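Local coordinates for protein putative Acetyltransferase from the GNAT family (PDB 3EC4) that is a putative acetyltransferase of the GNAT family and probably transfers an acyl group, other than an amino-acyl one, as its relatives do from acyl-CoA, at residues S27-R31 with A42-A47; E61-P67 with A218-L224; L84-D90 with F213-M219. All blocks are in the same frame, centred on the assembly; numbering follows the deposited sequence.

Interactions 2 and 3 are successive pairings of one long strand, 214-226, which sits between strands 61-66 and 76-88 of the mixed sheet; they share A218 and M219, lie about 16 Å apart centre to centre, and touch, for example P67 CB to R217 NH2 at 3.5 Å and A221 CB to L84 CD1 at 4.0 Å. Interaction 1, a separate hairpin, packs on interaction 2, with A42 CB 3.8 Å from E66 OE2, but stays about 10 Å from interaction 3 at the nearest atoms. In GNAT enzymes acyl-CoA usually binds in the cleft where two parallel strands splay apart, probably 157-165 and 192-198 here; interaction 3 is nearest by topology, because 76-88 directly neighbours 192-198.

Interaction 1 of 3, residues S27-R31 with A42-A47; sequences SGNLR and AAAPGA
Begin at S27, which opens a type II' turn running to L30. G28 takes the second position with phi/psi of 70/-125, a positive phi that suits glycine, N29 follows at -93/15, and the turn is closed by L30 N donating to S27 O at 3.2 Å. N29 O then makes the first bond across, accepting from A44 N at 2.9 Å. The N29 side chain, in an m rotamer, lies along the partner segment, with its CG 3.4 Å from A44 CB and its CB 3.7 Å from A47 CB. L30 enters an extended strand and faces A43 as a non-hydrogen-bonded antiparallel pair, CA to CA 4.7 Å; its mt rotamer brings L30 CD2 to 3.8 Å from A43 CB. On the other face R31 and A42 form the hydrogen-bonded pair, CA to CA 5.3 Å: R31 N donates to A42 O and A42 N to R31 O, each at 2.9 Å. The R31 side chain extends (m, then t and t) away from the partner to W13 of helix 11-17, where NH1 bonds the carbonyl and the guanidinium makes a cation-pi contact with the indole. Past A44 the second segment reverses in a type II turn, P45 at -53/134 and G46 at 88/-18, with A47 N bonded to A44 O at 2.9 Å. This is a short two-stranded beta hairpin, 30-32 with 41-43, lying against helix 11-17. With so many alanines opposite, side-chain packing is slight, and three backbone hydrogen bonds are the main polar tie between the segments.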
# COMPACT_ATOMS: atom_id res chain seq x y z
N SER A 27 -12.75 16.71 -3.04
CA SER A 27 -13.27 17.70 -2.11
C SER A 27 -14.52 17.15 -1.50
O SER A 27 -15.10 16.21 -2.02
CB SER A 27 -13.59 19.02 -2.83
OG SER A 27 -14.50 18.77 -3.90
N GLY A 28 -14.92 17.75 -0.38
CA GLY A 28 -16.21 17.48 0.22
C GLY A 28 -16.27 16.10 0.81
O GLY A 28 -15.40 15.71 1.61
N ASN A 29 -17.26 15.33 0.40
CA ASN A 29 -17.43 13.99 0.93
C ASN A 29 -16.75 12.90 0.11
O ASN A 29 -17.02 11.71 0.31
CB ASN A 29 -18.93 13.64 1.07
CG ASN A 29 -19.51 14.11 2.38
OD1 ASN A 29 -18.76 14.43 3.33
ND2 ASN A 29 -20.83 14.14 2.46
N LEU A 30 -15.87 13.32 -0.79
CA LEU A 30 -15.05 12.36 -1.53
C LEU A 30 -13.60 12.67 -1.27
O LEU A 30 -13.21 13.83 -1.16
CB LEU A 30 -15.34 12.44 -3.05
CG LEU A 30 -16.77 12.00 -3.45
CD1 LEU A 30 -17.03 12.24 -4.95
CD2 LEU A 30 -17.10 10.56 -3.08
N ARG A 31 -12.83 11.61 -1.15
CA ARG A 31 -11.37 11.73 -1.07
C ARG A 31 -10.75 10.85 -2.12
O ARG A 31 -11.11 9.67 -2.27
CB ARG A 31 -10.84 11.37 0.33
CG ARG A 31 -11.36 12.34 1.38
CD ARG A 31 -10.98 12.01 2.80
NE ARG A 31 -11.73 12.90 3.71
CZ ARG A 31 -11.81 12.75 5.02
NH1 ARG A 31 -11.17 11.76 5.64
NH2 ARG A 31 -12.52 13.62 5.74
N ALA A 42 -12.09 7.07 -1.49
CA ALA A 42 -13.01 6.74 -0.41
C ALA A 42 -14.12 7.79 -0.38
O ALA A 42 -13.91 8.96 -0.76
CB ALA A 42 -12.27 6.66 0.94
N ALA A 43 -15.27 7.37 0.11
CA ALA A 43 -16.45 8.26 0.25
C ALA A 43 -16.92 8.34 1.71
O ALA A 43 -16.77 7.40 2.49
CB ALA A 43 -17.61 7.75 -0.64
N ALA A 44 -17.53 9.47 2.07
CA ALA A 44 -18.13 9.59 3.38
C ALA A 44 -19.22 8.54 3.47
O ALA A 44 -19.83 8.22 2.46
CB ALA A 44 -18.73 11.00 3.60
N PRO A 45 -19.50 8.02 4.67
CA PRO A 45 -20.68 7.16 4.79
C PRO A 45 -21.92 7.87 4.24
O PRO A 45 -22.14 9.04 4.51
CB PRO A 45 -20.81 6.94 6.29
CG PRO A 45 -19.49 7.22 6.86
CD PRO A 45 -18.88 8.29 5.98
N GLY A 46 -22.70 7.18 3.42
CA GLY A 46 -23.88 7.77 2.79
C GLY A 46 -23.65 8.47 1.46
O GLY A 46 -24.59 8.68 0.70
N ALA A 47 -22.40 8.82 1.16
CA ALA A 47 -22.04 9.62 -0.01
C ALA A 47 -21.41 8.82 -1.17
O ALA A 47 -20.80 9.39 -2.08
CB ALA A 47 -21.11 10.72 0.44

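Interaction 2 of 3, residues E61-P67 with A218-L224; sequences EIWLVEP and AMTATLL
Strands 61-66 and 218-224 run antiparallel, their axes 4.6 Å apart at closest and 163° between directions. Three hydrogen-bonded pairs satisfy the facing amides and carbonyls. I62 N gives to L224 O at 2.8 Å and L224 N to I62 O at 2.9 Å; L64 N to T222 O and T222 N to L64 O, both 2.8 Å; E66 N to T220 O at 3.0 Å and T220 N to E66 O at 2.8 Å. W63-L223 and V65-A221 are the non-hydrogen-bonded pairs between them. Strand 61-66 is the end strand of the mixed sheet of the GNAT fold, beside strand 214-226, and its outer edge is met at W63 by the backbone of P39 and A41. A221 and L223 bond A82 and I79 of strand 76-88. L223 (tp) sets CD1 over one face of the W63 indole (chi1 m, chi2 100°), 3.4 Å from the five-membered ring centroid, a CH-pi contact. On the other face L64 CD1 meets L224 CD1 at 3.7 Å. E66 OE1 makes a salt bridge with R10, and T222 OG1 bonds V70 N. Beyond E66, P67 CA touches M219 SE (selenomethionine) at 3.8 Å, and one water sits 3.2 Å from P67 O and 2.9 Å from A218 O.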
# COMPACT_ATOMS: atom_id res chain seq x y z
N GLU A 61 -10.44 3.74 -13.25
CA GLU A 61 -10.81 2.85 -12.15
C GLU A 61 -10.33 3.41 -10.83
O GLU A 61 -9.42 4.24 -10.80
CB GLU A 61 -10.29 1.45 -12.40
CG GLU A 61 -8.80 1.36 -12.53
CD GLU A 61 -8.29 0.01 -13.02
OE1 GLU A 61 -9.04 -0.73 -13.76
OE2 GLU A 61 -7.12 -0.30 -12.63
N ILE A 62 -10.94 2.98 -9.74
CA ILE A 62 -10.51 3.37 -8.41
C ILE A 62 -10.53 2.15 -7.49
O ILE A 62 -11.41 1.27 -7.58
CB ILE A 62 -11.37 4.51 -7.80
CG1 ILE A 62 -12.88 4.19 -7.87
CG2 ILE A 62 -11.06 5.88 -8.46
CD1 ILE A 62 -13.73 5.16 -7.02
N TRP A 63 -9.54 2.10 -6.60
CA TRP A 63 -9.48 1.10 -5.58
C TRP A 63 -9.92 1.71 -4.28
O TRP A 63 -9.44 2.80 -3.89
CB TRP A 63 -8.07 0.56 -5.36
CG TRP A 63 -7.64 -0.50 -6.30
CD1 TRP A 63 -6.86 -0.34 -7.39
CD2 TRP A 63 -7.95 -1.89 -6.22
NE1 TRP A 63 -6.64 -1.55 -8.01
CE2 TRP A 63 -7.30 -2.52 -7.30
CE3 TRP A 63 -8.73 -2.67 -5.35
CZ2 TRP A 63 -7.42 -3.88 -7.55
CZ3 TRP A 63 -8.83 -4.03 -5.61
CH2 TRP A 63 -8.17 -4.61 -6.70
N LEU A 64 -10.77 0.95 -3.59
CA LEU A 64 -11.25 1.24 -2.24
C LEU A 64 -10.81 0.13 -1.27
O LEU A 64 -10.78 -1.04 -1.62
CB LEU A 64 -12.76 1.39 -2.24
CG LEU A 64 -13.33 2.37 -3.26
CD1 LEU A 64 -14.02 1.60 -4.35
CD2 LEU A 64 -14.29 3.38 -2.59
N VAL A 65 -10.46 0.55 -0.07
CA VAL A 65 -9.98 -0.36 1.01
C VAL A 65 -10.87 -0.05 2.21
O VAL A 65 -10.76 1.03 2.80
CB VAL A 65 -8.48 -0.21 1.32
CG1 VAL A 65 -8.08 -1.22 2.39
CG2 VAL A 65 -7.65 -0.42 0.03
N GLU A 66 -11.80 -0.97 2.48
CA GLU A 66 -12.84 -0.79 3.48
C GLU A 66 -13.06 -2.08 4.22
O GLU A 66 -12.57 -3.11 3.79
CB GLU A 66 -14.13 -0.31 2.85
CG GLU A 66 -13.96 0.97 2.02
CD GLU A 66 -13.77 2.25 2.85
OE1 GLU A 66 -14.04 2.22 4.07
OE2 GLU A 66 -13.38 3.31 2.29
N PRO A 67 -13.81 -2.05 5.34
CA PRO A 67 -14.06 -3.36 5.98
C PRO A 67 -14.85 -4.36 5.08
O PRO A 67 -14.47 -5.52 5.00
CB PRO A 67 -14.82 -2.97 7.27
CG PRO A 67 -14.35 -1.58 7.59
CD PRO A 67 -14.28 -0.93 6.17
N ALA A 218 -9.98 -8.61 9.11
CA ALA A 218 -10.26 -8.74 7.69
C ALA A 218 -10.69 -7.40 7.12
O ALA A 218 -11.35 -6.57 7.79
CB ALA A 218 -11.36 -9.80 7.44
N MSE A 219 -10.26 -7.17 5.88
CA MSE A 219 -10.67 -6.02 5.09
C MSE A 219 -11.00 -6.48 3.68
O MSE A 219 -10.78 -7.63 3.32
CB MSE A 219 -9.57 -4.93 5.08
CG MSE A 219 -9.16 -4.41 6.46
SE MSE A 219 -10.45 -3.19 7.18
CE MSE A 219 -9.98 -1.69 6.07
N THR A 220 -11.52 -5.56 2.87
CA THR A 220 -11.82 -5.81 1.46
C THR A 220 -11.36 -4.67 0.57
O THR A 220 -11.71 -3.50 0.81
CB THR A 220 -13.32 -6.00 1.25
OG1 THR A 220 -13.81 -6.97 2.18
CG2 THR A 220 -13.64 -6.44 -0.18
N ALA A 221 -10.60 -5.03 -0.47
CA ALA A 221 -10.24 -4.11 -1.55
C ALA A 221 -11.25 -4.28 -2.66
O ALA A 221 -11.45 -5.41 -3.15
CB ALA A 221 -8.84 -4.44 -2.07
N THR A 222 -11.90 -3.18 -3.04
CA THR A 222 -12.84 -3.17 -4.19
C THR A 222 -12.29 -2.29 -5.33
O THR A 222 -11.86 -1.16 -5.08
CB THR A 222 -14.23 -2.63 -3.78
OG1 THR A 222 -14.88 -3.50 -2.82
CG2 THR A 222 -15.10 -2.42 -5.00
N LEU A 223 -12.29 -2.82 -6.54
CA LEU A 223 -11.92 -2.10 -7.76
C LEU A 223 -13.18 -1.79 -8.56
O LEU A 223 -13.89 -2.71 -9.05
CB LEU A 223 -10.92 -2.93 -8.58
CG LEU A 223 -10.42 -2.22 -9.84
CD1 LEU A 223 -9.65 -0.91 -9.45
CD2 LEU A 223 -9.53 -3.22 -10.61
N LEU A 224 -13.48 -0.50 -8.66
CA LEU A 224 -14.60 -0.00 -9.44
C LEU A 224 -14.11 0.65 -10.72
O LEU A 224 -13.15 1.48 -10.71
CB LEU A 224 -15.46 1.02 -8.65
CG LEU A 224 -16.14 0.53 -7.36
CD1 LEU A 224 -16.88 1.73 -6.71
CD2 LEU A 224 -17.06 -0.68 -7.59
O HOH W 1 -14.21 -6.84 7.90

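Interaction 3 of 3, residues L84-D90 with F213-M219; sequences LLQMIAD and FRARRAM
A classic beta bulge distorts this antiparallel pairing of strand 84-88 with strand 214-219, whose axes approach to 4.4 Å at 134°. L84 pairs with M219 (L84 N to M219 O 2.8 Å, M219 N to L84 O 3.0 Å) and Q86 N bonds R217 O at 2.8 Å. Then R216, at -102/-59, adds an extra residue: R216 N gives to Q86 O at 2.8 Å, R217 N only weakly to the same Q86 O at 3.3 Å, and the register shifts by one before I88 pairs with R214. Q86 (tt) fills the space opposite the bulge, its CB packed 3.8 Å from M219 CG and its OE1 taking R216 NH1 at 2.8 Å; R216 NH2 and R217 NH1 go to D9. On the opposite face L85 CD1 abuts A215 CB at 3.9 Å beside M87, which also packs on I205, Y208 and E209 of helix 202-210; at the end of the strand, M87 CB lies 3.9 Å from F213 CB. A89 CB plugs onto one face of the F213 ring, a CH-pi contact of 3.7 Å to the centroid, while the phenyl reaches I179 and I183 of helix 174-188. I88 CG2 sits over one face of the R214 guanidinium, 3.8 Å from R214 CZ, and that arginine grips D90 in a two-pronged salt bridge, NE to OD1 3.0 Å and NH2 to OD2 2.8 Å. Strand 76-88 lies between 192-198 and 214-226, the place usually taken by the last strand, beta 7, in GNAT enzymes; here an earlier part of the chain supplies it, completing the sheet of the GNAT fold.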
# COMPACT_ATOMS: atom_id res chain seq x y z
N LEU A 84 -8.82 -9.18 2.04
CA LEU A 84 -7.51 -8.89 2.66
C LEU A 84 -7.45 -9.30 4.12
O LEU A 84 -8.48 -9.33 4.81
CB LEU A 84 -7.19 -7.40 2.59
CG LEU A 84 -7.31 -6.74 1.24
CD1 LEU A 84 -7.05 -5.21 1.36
CD2 LEU A 84 -6.39 -7.41 0.18
N LEU A 85 -6.23 -9.51 4.61
CA LEU A 85 -5.99 -9.64 6.04
C LEU A 85 -5.15 -8.43 6.37
O LEU A 85 -4.05 -8.27 5.81
CB LEU A 85 -5.26 -10.94 6.40
CG LEU A 85 -4.93 -11.10 7.90
CD1 LEU A 85 -6.19 -11.15 8.80
CD2 LEU A 85 -4.02 -12.27 8.18
N GLN A 86 -5.67 -7.57 7.23
CA GLN A 86 -4.87 -6.43 7.72
C GLN A 86 -4.08 -6.82 8.96
O GLN A 86 -4.64 -7.43 9.88
CB GLN A 86 -5.79 -5.25 8.02
CG GLN A 86 -5.05 -3.99 8.40
CD GLN A 86 -6.03 -2.90 8.82
OE1 GLN A 86 -6.44 -2.87 9.97
NE2 GLN A 86 -6.45 -2.06 7.90
N MSE A 87 -2.79 -6.48 8.99
CA MSE A 87 -1.84 -6.88 10.05
C MSE A 87 -1.11 -5.69 10.65
O MSE A 87 -0.90 -4.71 9.97
CB MSE A 87 -0.82 -7.92 9.52
CG MSE A 87 -1.50 -9.04 8.82
SE MSE A 87 -0.34 -10.44 8.24
CE MSE A 87 -0.03 -11.33 9.94
N ILE A 88 -0.76 -5.80 11.92
CA ILE A 88 -0.13 -4.72 12.67
C ILE A 88 1.09 -5.23 13.38
O ILE A 88 1.09 -6.34 13.91
CB ILE A 88 -1.18 -4.04 13.63
CG1 ILE A 88 -0.68 -2.71 14.19
CG2 ILE A 88 -1.61 -4.97 14.74
CD1 ILE A 88 -1.84 -1.92 14.92
N ALA A 89 2.13 -4.41 13.42
CA ALA A 89 3.33 -4.77 14.16
C ALA A 89 3.49 -3.82 15.35
O ALA A 89 4.27 -2.88 15.29
CB ALA A 89 4.59 -4.74 13.26
N ASP A 90 2.74 -4.07 16.43
CA ASP A 90 2.75 -3.14 17.56
C ASP A 90 3.60 -3.61 18.73
O ASP A 90 3.58 -2.98 19.81
CB ASP A 90 1.34 -2.79 18.03
CG ASP A 90 0.48 -4.01 18.36
OD1 ASP A 90 0.93 -5.17 18.22
OD2 ASP A 90 -0.69 -3.78 18.70
N PHE A 213 4.37 -9.06 12.76
CA PHE A 213 2.99 -8.61 12.45
C PHE A 213 1.98 -9.62 12.97
O PHE A 213 2.19 -10.82 12.90
CB PHE A 213 2.74 -8.42 10.98
CG PHE A 213 3.48 -7.27 10.39
CD1 PHE A 213 4.81 -7.38 10.05
CD2 PHE A 213 2.84 -6.03 10.21
CE1 PHE A 213 5.48 -6.30 9.50
CE2 PHE A 213 3.51 -4.96 9.63
CZ PHE A 213 4.81 -5.09 9.28
N ARG A 214 0.88 -9.12 13.49
CA ARG A 214 -0.20 -9.99 13.93
C ARG A 214 -1.45 -9.57 13.18
O ARG A 214 -1.57 -8.39 12.79
CB ARG A 214 -0.41 -9.88 15.45
CG ARG A 214 -0.99 -8.54 15.97
CD ARG A 214 -0.92 -8.45 17.52
NE ARG A 214 -1.33 -7.12 18.00
CZ ARG A 214 -2.58 -6.67 17.96
NH1 ARG A 214 -3.56 -7.43 17.54
NH2 ARG A 214 -2.86 -5.44 18.36
N ALA A 215 -2.37 -10.53 13.00
CA ALA A 215 -3.64 -10.29 12.37
C ALA A 215 -4.42 -9.29 13.18
O ALA A 215 -4.59 -9.45 14.39
CB ALA A 215 -4.44 -11.60 12.24
N ARG A 216 -4.90 -8.25 12.52
CA ARG A 216 -5.74 -7.28 13.17
C ARG A 216 -7.21 -7.53 12.79
O ARG A 216 -8.04 -7.75 13.67
CB ARG A 216 -5.34 -5.86 12.81
CG ARG A 216 -6.00 -4.88 13.75
CD ARG A 216 -5.99 -3.49 13.27
NE ARG A 216 -7.13 -2.81 13.87
CZ ARG A 216 -8.21 -2.35 13.23
NH1 ARG A 216 -8.36 -2.40 11.90
NH2 ARG A 216 -9.14 -1.77 13.97
N ARG A 217 -7.52 -7.49 11.50
CA ARG A 217 -8.86 -7.77 11.04
C ARG A 217 -8.88 -8.03 9.55
O ARG A 217 -7.95 -7.66 8.81
CB ARG A 217 -9.83 -6.64 11.38
CG ARG A 217 -9.55 -5.34 10.67
CD ARG A 217 -10.69 -4.31 10.79
NE ARG A 217 -11.99 -4.81 10.38
CZ ARG A 217 -13.15 -4.22 10.63
NH1 ARG A 217 -13.23 -3.05 11.27
NH2 ARG A 217 -14.24 -4.80 10.22
N ALA A 218 -9.98 -8.61 9.11
CA ALA A 218 -10.26 -8.74 7.69
C ALA A 218 -10.69 -7.40 7.12
O ALA A 218 -11.35 -6.57 7.79
CB ALA A 218 -11.36 -9.80 7.44
N MSE A 219 -10.26 -7.17 5.88
CA MSE A 219 -10.67 -6.02 5.09
C MSE A 219 -11.00 -6.48 3.68
O MSE A 219 -10.78 -7.63 3.32
CB MSE A 219 -9.57 -4.93 5.08
CG MSE A 219 -9.16 -4.41 6.46
SE MSE A 219 -10.45 -3.19 7.18
CE MSE A 219 -9.98 -1.69 6.07